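Local coordinates for protein endoglucanase, family GH5 (Zobellia galactanivorans, PDB 6GL2) that hydrolyses hemicelluloses, probably cutting the beta-glycosidic bonds of glucans such as mixed-linked glucan, at residues F59-L64 with C304-D309; N211-P216 with K220-S225; K262-V265 with A270-M273. All blocks are in the same frame, centred on the assembly; numbering follows the deposited sequence.

Overall arrangement
All three contacts belong to one closed parallel beta/alpha barrel of the TIM type, contact 1 inside the barrel and contacts 2 and 3 between the sheet and its outer layer. Contacts 2 and 3 have centres 9 Å apart and adjoin through neighbouring strands 222-227 and 271-276, with a probable hydrogen bond from Val-224 N to Ala-270 O at 2.9 Å. Contact 3 meets contact 1 in the same way, Cys-304 O lying 2.8 Å from Met-273 N. Contacts 1 and 2 do not touch, with centres 20 Å apart. The magnesium site of Asp-240, Thr-242 and Asp-248 lies away from all three; Arg-63 of contact 1 salt-bridges Glu-148 and Glu-275 at the strand ends where GH5 enzymes place their active site.

Contact 1. Residues F59-L64 with C304-D309; sequences FKTLRL and CPIWWD
Ile-306 lays its two branches against different residues of strand 61-64. Its terminal methyl, CD1, meets the methyl CG2 of Thr-61 at 4.0 Å, the side chains crossing at about a right angle. The branch methyl CG2 of Ile-306 rests on CB of Arg-63, also at 4.0 Å. This division follows from chi1 of -48°, which swings CG1 beside the backbone N and leaves CG2 anti to it. Thr-61 offers its methyl to the isoleucine because its hydroxyl is turned elsewhere, OG1 bonding to the carbonyl O of Met-21. Arg-63 is extended from CG to NE, with CG anti to the backbone N (chi1 -180°), and so carries its charged end beyond Ile-306 to Trp-308. There NH1 comes within 4.1 Å of the indole atom CZ3 at the guanidinium edge, planes 69° apart: an oblique approach, not a stack. Salt bridges from NH1 to Glu-275 and NH2 to Glu-148, and hydrogen bonds from NH1 to Asn-26 and NH2 to Asn-151, grip the buried guanidinium and probably fix its rotation. The contact thus runs from methyl packing to a loose touch of charge on an aromatic carbon. GH5 enzymes carry their catalytic glutamates at the C-terminal ends of barrel strands 4 and 7, where Glu-148 and Glu-275 lie, consistent with a place beside the active site; Glu-148 is not the acid/base, which follows the NEP-motif asparagine. Strands 61-64 and 304-307 flank strand 24-26 and meet across the barrel interior, where Ile-306 also touches Ile-103 of strand 101-105 and Val-272 of strand 271-276.

Contact 2. Residues N211-P216 with K220-S225; sequences NDYLVP and KNVIVS
Val-215 and Val-222 reach toward each other tip to tip, the methyl CG1 of Val-215 standing 3.6 Å from CB of Val-222. With CG1 anti to the backbone N (chi1 175°), this branch of Val-215 also comes within 3.8 Å of CG1 of Val-222. The second close point is Tyr-213, whose phenol crosses Val-224 at a slant: OH is 3.5 Å from the methyl CG2 of Val-224, and ring atom CE2 is 3.8 Å from that same methyl. The hydroxyl is nevertheless satisfied, bonding to the carbonyl O of Val-198 on the adjoining strand. A phenylalanine in place of Tyr-213 lacks that hydroxyl and would probably leave the Val-198 carbonyl without this partner and Val-224 with looser packing. Toward solvent the segments part: Leu-214 and Asn-211 are exposed and take no share in the contact, and Lys-220 points away from it. The loop after helix 207-212 thus closes over the outer face of strand 222-227 in a beta-alpha-beta unit begun by strand 196-199, with Pro-216 against helix 167-186 and Tyr-213 edge-to-face with Phe-263 of helix 246-266.

Contact 3. Residues K262-V265 with A270-M273; sequences KFIV and AVVM
In the helix-to-strand step of the (beta/alpha)8 barrel, the end of helix 246-266 packs on the outer face of the start of strand 271-276, the strand it leads into after a short loop. One methyl carries the contact on the strand side: CG2 of Val-271, which lies beside the backbone N while CG1 stands anti to it (chi1 -176°). It enters between two consecutive helix residues. CB of Phe-263 is the nearer, 3.6 Å from CG2 of Val-271; CG1 of Ile-264 follows at 4.0 Å from that same methyl. Both helix side chains cross the valine at about a right angle. Ring atoms CG and CD2 of Phe-263 contribute as well, each 4.1 Å from Val-271 CG2, though the methyl approaches the ring obliquely and is neither over its face nor at its edge. On one face of the ring lies CG of Lys-262, 4.1 Å above the plane and offset toward the rim. Ile-264 keeps CG1 beside its own backbone N (chi1 -60°), which brings that methylene to the strand although CB starts off at a tangent. A wider pi-type turn runs through residues 262-265. Beyond the methyl, Val-271 leans on Ile-259 of the same helix and Val-226 of strand 222-227. Lys-262 directs its ammonium away to Glu-266 and Asn-211. The backbone bond of Phe-263 with Arg-269 closes the turn, and bonds to Cys-304 place the strand beside its neighbour. With aliphatic and aromatic carbon alone meeting across the two segments, the contact itself is undirected, and its cohesion comes from shape fit and exclusion of water.

Contact 1. Residues F59-L64 with C304-D309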
loop_
_atom_site.group_PDB
_atom_site.type_symbol
_atom_site.label_atom_id
_atom_site.label_comp_id
_atom_site.label_asym_id
_atom_site.label_seq_id
_atom_site.Cartn_x
_atom_site.Cartn_y
_atom_site.Cartn_z
ATOM N N PHE A 59 -8.872 2.254 -13.430
ATOM C CA PHE A 59 -7.730 2.120 -12.535
ATOM C C PHE A 59 -6.561 1.480 -13.262
ATOM O O PHE A 59 -6.767 0.439 -13.907
ATOM C CB PHE A 59 -8.130 1.281 -11.296
ATOM C CG PHE A 59 -9.124 1.947 -10.356
ATOM C CD1 PHE A 59 -8.632 2.992 -9.538
ATOM C CD2 PHE A 59 -10.477 1.737 -10.401
ATOM C CE1 PHE A 59 -9.499 3.651 -8.691
ATOM C CE2 PHE A 59 -11.340 2.342 -9.526
ATOM C CZ PHE A 59 -10.835 3.377 -8.738
ATOM N N LYS A 60 -5.396 2.026 -13.107
ATOM C CA LYS A 60 -4.211 1.520 -13.736
ATOM C C LYS A 60 -3.331 0.619 -12.833
ATOM O O LYS A 60 -2.516 -0.136 -13.292
ATOM C CB LYS A 60 -3.405 2.686 -14.376
ATOM C CG LYS A 60 -2.222 2.222 -15.140
ATOM C CD LYS A 60 -2.556 1.365 -16.366
ATOM C CE LYS A 60 -1.364 1.055 -17.317
ATOM N NZ LYS A 60 -1.780 0.380 -18.548
ATOM N N THR A 61 -3.588 0.758 -11.528
ATOM C CA THR A 61 -2.789 0.047 -10.493
ATOM C C THR A 61 -3.725 -0.705 -9.560
ATOM O O THR A 61 -4.737 -0.174 -9.123
ATOM C CB THR A 61 -1.893 0.944 -9.667
ATOM O OG1 THR A 61 -0.936 1.553 -10.550
ATOM C CG2 THR A 61 -1.118 0.278 -8.554
ATOM N N LEU A 62 -3.464 -2.007 -9.362
ATOM C CA LEU A 62 -4.021 -2.814 -8.329
ATOM C C LEU A 62 -3.042 -2.938 -7.189
ATOM O O LEU A 62 -1.920 -3.398 -7.358
ATOM C CB LEU A 62 -4.352 -4.218 -8.813
ATOM C CG LEU A 62 -5.003 -5.154 -7.774
ATOM C CD1 LEU A 62 -6.392 -4.718 -7.443
ATOM C CD2 LEU A 62 -4.922 -6.618 -8.206
ATOM N N ARG A 63 -3.458 -2.547 -5.970
ATOM C CA ARG A 63 -2.665 -2.881 -4.798
ATOM C C ARG A 63 -3.307 -4.186 -4.187
ATOM O O ARG A 63 -4.526 -4.260 -4.031
ATOM C CB ARG A 63 -2.611 -1.757 -3.747
ATOM C CG ARG A 63 -1.778 -2.093 -2.506
ATOM C CD ARG A 63 -1.350 -0.841 -1.806
ATOM N NE ARG A 63 -0.607 -1.031 -0.549
ATOM C CZ ARG A 63 -1.176 -1.062 0.667
ATOM N NH1 ARG A 63 -2.440 -1.035 0.830
ATOM N NH2 ARG A 63 -0.382 -1.032 1.721
ATOM N N LEU A 64 -2.443 -5.169 -4.035
ATOM C CA LEU A 64 -2.776 -6.533 -3.635
ATOM C C LEU A 64 -2.123 -6.772 -2.285
ATOM O O LEU A 64 -1.031 -7.355 -2.154
ATOM C CB LEU A 64 -2.218 -7.505 -4.725
ATOM C CG LEU A 64 -2.413 -8.982 -4.470
ATOM C CD1 LEU A 64 -3.867 -9.266 -4.095
ATOM C CD2 LEU A 64 -1.942 -9.746 -5.743
ATOM N N CYS A 304 0.778 9.062 -6.874
ATOM C CA CYS A 304 -0.232 8.058 -7.309
ATOM C C CYS A 304 -1.210 7.769 -6.154
ATOM O O CYS A 304 -0.764 7.325 -5.081
ATOM C CB CYS A 304 0.457 6.739 -7.603
ATOM S SG CYS A 304 -0.648 5.348 -7.874
ATOM N N PRO A 305 -2.495 8.083 -6.305
ATOM C CA PRO A 305 -3.470 7.802 -5.255
ATOM C C PRO A 305 -4.060 6.390 -5.413
ATOM O O PRO A 305 -4.611 6.064 -6.495
ATOM C CB PRO A 305 -4.588 8.878 -5.561
ATOM C CG PRO A 305 -4.472 9.102 -7.047
ATOM C CD PRO A 305 -3.105 8.703 -7.491
ATOM N N ILE A 306 -4.171 5.656 -4.316
ATOM C CA ILE A 306 -4.716 4.269 -4.303
ATOM C C ILE A 306 -5.791 4.194 -3.243
ATOM O O ILE A 306 -5.500 4.119 -2.061
ATOM C CB ILE A 306 -3.603 3.220 -4.153
ATOM C CG1 ILE A 306 -2.425 3.432 -5.092
ATOM C CG2 ILE A 306 -4.251 1.858 -4.311
ATOM C CD1 ILE A 306 -1.398 2.324 -5.102
ATOM N N TRP A 307 -7.052 4.223 -3.693
ATOM C CA TRP A 307 -8.170 4.158 -2.788
ATOM C C TRP A 307 -8.238 2.850 -2.017
ATOM O O TRP A 307 -8.024 1.744 -2.609
ATOM C CB TRP A 307 -9.479 4.303 -3.598
ATOM C CG TRP A 307 -10.752 4.179 -2.825
ATOM C CD1 TRP A 307 -11.441 3.020 -2.468
ATOM C CD2 TRP A 307 -11.539 5.248 -2.249
ATOM N NE1 TRP A 307 -12.552 3.316 -1.750
ATOM C CE2 TRP A 307 -12.632 4.637 -1.531
ATOM C CE3 TRP A 307 -11.403 6.650 -2.189
ATOM C CZ2 TRP A 307 -13.615 5.370 -0.912
ATOM C CZ3 TRP A 307 -12.401 7.370 -1.557
ATOM C CH2 TRP A 307 -13.460 6.742 -0.932
ATOM N N TRP A 308 -8.464 2.855 -0.681
ATOM C CA TRP A 308 -8.697 1.678 0.128
ATOM C C TRP A 308 -10.097 1.191 -0.007
ATOM O O TRP A 308 -11.031 1.882 0.360
ATOM C CB TRP A 308 -8.365 1.947 1.644
ATOM C CG TRP A 308 -8.617 0.791 2.472
ATOM C CD1 TRP A 308 -9.579 0.600 3.402
ATOM C CD2 TRP A 308 -7.833 -0.424 2.450
ATOM N NE1 TRP A 308 -9.521 -0.646 3.901
ATOM C CE2 TRP A 308 -8.436 -1.300 3.402
ATOM C CE3 TRP A 308 -6.711 -0.835 1.786
ATOM C CZ2 TRP A 308 -7.958 -2.586 3.609
ATOM C CZ3 TRP A 308 -6.197 -2.104 2.031
ATOM C CH2 TRP A 308 -6.794 -2.937 2.973
ATOM N N ASP A 309 -10.256 -0.026 -0.543
ATOM C CA ASP A 309 -11.609 -0.636 -0.718
ATOM C C ASP A 309 -11.626 -1.938 0.040
ATOM O O ASP A 309 -10.800 -2.817 -0.245
ATOM C CB ASP A 309 -11.893 -0.856 -2.213
ATOM C CG ASP A 309 -13.283 -1.365 -2.484
ATOM O OD1 ASP A 309 -13.666 -2.372 -1.791
ATOM O OD2 ASP A 309 -14.046 -0.876 -3.362
#

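Contact 2. Residues N211-P216 with K220-S225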
loop_
_atom_site.group_PDB
_atom_site.type_symbol
_atom_site.label_atom_id
_atom_site.label_comp_id
_atom_site.label_asym_id
_atom_site.label_seq_id
_atom_site.Cartn_x
_atom_site.Cartn_y
_atom_site.Cartn_z
ATOM N N ASN A 211 10.922 12.832 8.836
ATOM C CA ASN A 211 12.287 13.304 9.020
ATOM C C ASN A 211 13.263 12.127 9.230
ATOM O O ASN A 211 14.409 12.171 8.759
ATOM C CB ASN A 211 12.318 14.362 10.162
ATOM C CG ASN A 211 11.592 15.716 9.776
ATOM O OD1 ASN A 211 11.577 16.128 8.596
ATOM N ND2 ASN A 211 11.008 16.424 10.780
ATOM N N ASP A 212 12.773 11.027 9.862
ATOM C CA ASP A 212 13.618 9.888 10.183
ATOM C C ASP A 212 13.647 8.808 9.110
ATOM O O ASP A 212 14.414 7.858 9.257
ATOM C CB ASP A 212 13.220 9.323 11.522
ATOM C CG ASP A 212 13.700 10.199 12.699
ATOM O OD1 ASP A 212 14.369 11.233 12.464
ATOM O OD2 ASP A 212 13.355 9.848 13.827
ATOM N N TYR A 213 12.923 8.964 8.028
ATOM C CA TYR A 213 12.860 7.969 6.993
ATOM C C TYR A 213 14.181 7.798 6.286
ATOM O O TYR A 213 14.791 8.808 5.867
ATOM C CB TYR A 213 11.848 8.483 6.017
ATOM C CG TYR A 213 11.654 7.662 4.765
ATOM C CD1 TYR A 213 10.915 6.510 4.833
ATOM C CD2 TYR A 213 12.159 8.049 3.539
ATOM C CE1 TYR A 213 10.680 5.742 3.691
ATOM C CE2 TYR A 213 11.954 7.276 2.395
ATOM C CZ TYR A 213 11.173 6.105 2.504
ATOM O OH TYR A 213 10.935 5.392 1.301
ATOM N N LEU A 214 14.611 6.576 6.056
ATOM C CA LEU A 214 15.797 6.248 5.351
ATOM C C LEU A 214 15.523 5.287 4.217
ATOM O O LEU A 214 14.936 4.216 4.428
ATOM C CB LEU A 214 16.881 5.597 6.258
ATOM C CG LEU A 214 17.402 6.539 7.343
ATOM C CD1 LEU A 214 18.238 5.704 8.322
ATOM C CD2 LEU A 214 18.217 7.672 6.733
ATOM N N VAL A 215 16.018 5.559 3.041
ATOM C CA VAL A 215 15.939 4.629 1.919
ATOM C C VAL A 215 17.176 3.717 1.962
ATOM O O VAL A 215 18.340 4.199 1.923
ATOM C CB VAL A 215 15.940 5.358 0.556
ATOM C CG1 VAL A 215 15.990 4.380 -0.602
ATOM C CG2 VAL A 215 14.706 6.238 0.448
ATOM N N PRO A 216 17.016 2.401 2.112
ATOM C CA PRO A 216 18.135 1.497 2.171
ATOM C C PRO A 216 19.078 1.678 1.010
ATOM O O PRO A 216 18.679 1.687 -0.160
ATOM C CB PRO A 216 17.476 0.104 2.147
ATOM C CG PRO A 216 16.148 0.341 2.752
ATOM C CD PRO A 216 15.710 1.686 2.279
ATOM N N LYS A 220 18.114 3.665 -5.886
ATOM C CA LYS A 220 17.481 4.583 -6.745
ATOM C C LYS A 220 16.119 4.126 -7.261
ATOM O O LYS A 220 15.394 4.907 -7.769
ATOM C CB LYS A 220 18.388 4.910 -7.927
ATOM C CG LYS A 220 18.493 3.839 -8.944
ATOM C CD LYS A 220 19.357 4.297 -10.158
ATOM C CE LYS A 220 19.768 3.124 -11.022
ATOM N NZ LYS A 220 18.629 2.438 -11.713
ATOM N N ASN A 221 15.810 2.843 -7.087
ATOM C CA ASN A 221 14.516 2.266 -7.490
ATOM C C ASN A 221 13.570 2.069 -6.333
ATOM O O ASN A 221 12.553 1.347 -6.517
ATOM C CB ASN A 221 14.772 1.014 -8.306
ATOM C CG ASN A 221 15.298 1.365 -9.695
ATOM O OD1 ASN A 221 14.684 2.131 -10.422
ATOM N ND2 ASN A 221 16.416 0.765 -10.038
ATOM N N VAL A 222 13.754 2.790 -5.266
ATOM C CA VAL A 222 12.834 2.856 -4.159
ATOM C C VAL A 222 11.934 4.010 -4.278
ATOM O O VAL A 222 12.360 5.172 -4.579
ATOM C CB VAL A 222 13.548 2.860 -2.819
ATOM C CG1 VAL A 222 12.546 3.284 -1.693
ATOM C CG2 VAL A 222 14.073 1.421 -2.542
ATOM N N ILE A 223 10.620 3.802 -4.185
ATOM C CA ILE A 223 9.506 4.747 -4.098
ATOM C C ILE A 223 9.015 4.861 -2.667
ATOM O O ILE A 223 8.983 3.864 -1.944
ATOM C CB ILE A 223 8.350 4.262 -5.026
ATOM C CG1 ILE A 223 8.792 4.111 -6.480
ATOM C CG2 ILE A 223 7.074 5.030 -4.876
ATOM C CD1 ILE A 223 7.811 3.261 -7.329
ATOM N N VAL A 224 8.640 6.081 -2.228
ATOM C CA VAL A 224 8.135 6.241 -0.892
ATOM C C VAL A 224 6.670 5.853 -0.869
ATOM O O VAL A 224 5.874 6.122 -1.730
ATOM C CB VAL A 224 8.243 7.724 -0.507
ATOM C CG1 VAL A 224 7.607 8.005 0.850
ATOM C CG2 VAL A 224 9.733 8.162 -0.545
ATOM N N SER A 225 6.301 5.114 0.180
ATOM C CA SER A 225 4.910 4.744 0.517
ATOM C C SER A 225 4.430 5.467 1.770
ATOM O O SER A 225 5.062 5.331 2.843
ATOM C CB SER A 225 4.815 3.201 0.773
ATOM O OG SER A 225 3.507 2.900 1.170
#

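Contact 3. Residues K262-V265 with A270-M273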
loop_
_atom_site.group_PDB
_atom_site.type_symbol
_atom_site.label_atom_id
_atom_site.label_comp_id
_atom_site.label_asym_id
_atom_site.label_seq_id
_atom_site.Cartn_x
_atom_site.Cartn_y
_atom_site.Cartn_z
ATOM N N LYS A 262 8.855 17.327 1.327
ATOM C CA LYS A 262 9.868 16.469 1.957
ATOM C C LYS A 262 10.388 15.489 0.914
ATOM O O LYS A 262 11.552 15.398 0.653
ATOM C CB LYS A 262 9.338 15.708 3.169
ATOM C CG LYS A 262 10.338 14.751 3.784
ATOM C CD LYS A 262 11.434 15.619 4.420
ATOM C CE LYS A 262 12.434 14.936 5.338
ATOM N NZ LYS A 262 13.310 16.033 5.900
ATOM N N PHE A 263 9.499 14.671 0.330
ATOM C CA PHE A 263 9.951 13.558 -0.502
ATOM C C PHE A 263 10.301 13.945 -1.932
ATOM O O PHE A 263 11.311 13.499 -2.436
ATOM C CB PHE A 263 8.938 12.417 -0.480
ATOM C CG PHE A 263 8.716 11.856 0.911
ATOM C CD1 PHE A 263 9.763 11.267 1.560
ATOM C CD2 PHE A 263 7.478 11.825 1.537
ATOM C CE1 PHE A 263 9.559 10.718 2.813
ATOM C CE2 PHE A 263 7.281 11.215 2.793
ATOM C CZ PHE A 263 8.348 10.694 3.419
ATOM N N ILE A 264 9.389 14.607 -2.583
ATOM C CA ILE A 264 9.548 14.927 -3.975
ATOM C C ILE A 264 10.607 16.032 -4.214
ATOM O O ILE A 264 11.486 15.873 -5.081
ATOM C CB ILE A 264 8.207 15.347 -4.643
ATOM C CG1 ILE A 264 7.164 14.174 -4.527
ATOM C CG2 ILE A 264 8.468 15.811 -6.112
ATOM C CD1 ILE A 264 5.766 14.444 -4.936
ATOM N N VAL A 265 10.477 17.100 -3.459
ATOM C CA VAL A 265 11.400 18.284 -3.625
ATOM C C VAL A 265 12.685 17.990 -2.846
ATOM O O VAL A 265 13.744 17.801 -3.456
ATOM C CB VAL A 265 10.698 19.574 -3.206
ATOM C CG1 VAL A 265 11.696 20.764 -3.223
ATOM C CG2 VAL A 265 9.458 19.828 -4.017
ATOM N N ALA A 270 9.839 9.725 -5.573
ATOM C CA ALA A 270 8.437 9.673 -5.962
ATOM C C ALA A 270 7.638 9.017 -4.810
ATOM O O ALA A 270 8.225 8.333 -4.001
ATOM C CB ALA A 270 8.313 8.816 -7.248
ATOM N N VAL A 271 6.368 9.355 -4.773
ATOM C CA VAL A 271 5.460 8.958 -3.721
ATOM C C VAL A 271 4.244 8.272 -4.289
ATOM O O VAL A 271 3.530 8.765 -5.162
ATOM C CB VAL A 271 5.034 10.166 -2.875
ATOM C CG1 VAL A 271 4.149 9.736 -1.684
ATOM C CG2 VAL A 271 6.312 10.892 -2.330
ATOM N N VAL A 272 3.915 7.128 -3.612
ATOM C CA VAL A 272 2.580 6.424 -3.832
ATOM C C VAL A 272 1.798 6.507 -2.538
ATOM O O VAL A 272 2.288 6.108 -1.486
ATOM C CB VAL A 272 2.844 4.994 -4.263
ATOM C CG1 VAL A 272 1.506 4.258 -4.325
ATOM C CG2 VAL A 272 3.475 4.902 -5.614
ATOM N N MET A 273 0.640 7.126 -2.631
ATOM C CA MET A 273 -0.318 7.187 -1.550
ATOM C C MET A 273 -1.112 5.891 -1.579
ATOM O O MET A 273 -2.134 5.771 -2.196
ATOM C CB MET A 273 -1.277 8.353 -1.699
ATOM C CG MET A 273 -2.113 8.580 -0.476
ATOM S SD MET A 273 -1.250 9.247 0.926
ATOM C CE MET A 273 -1.029 10.941 0.448
#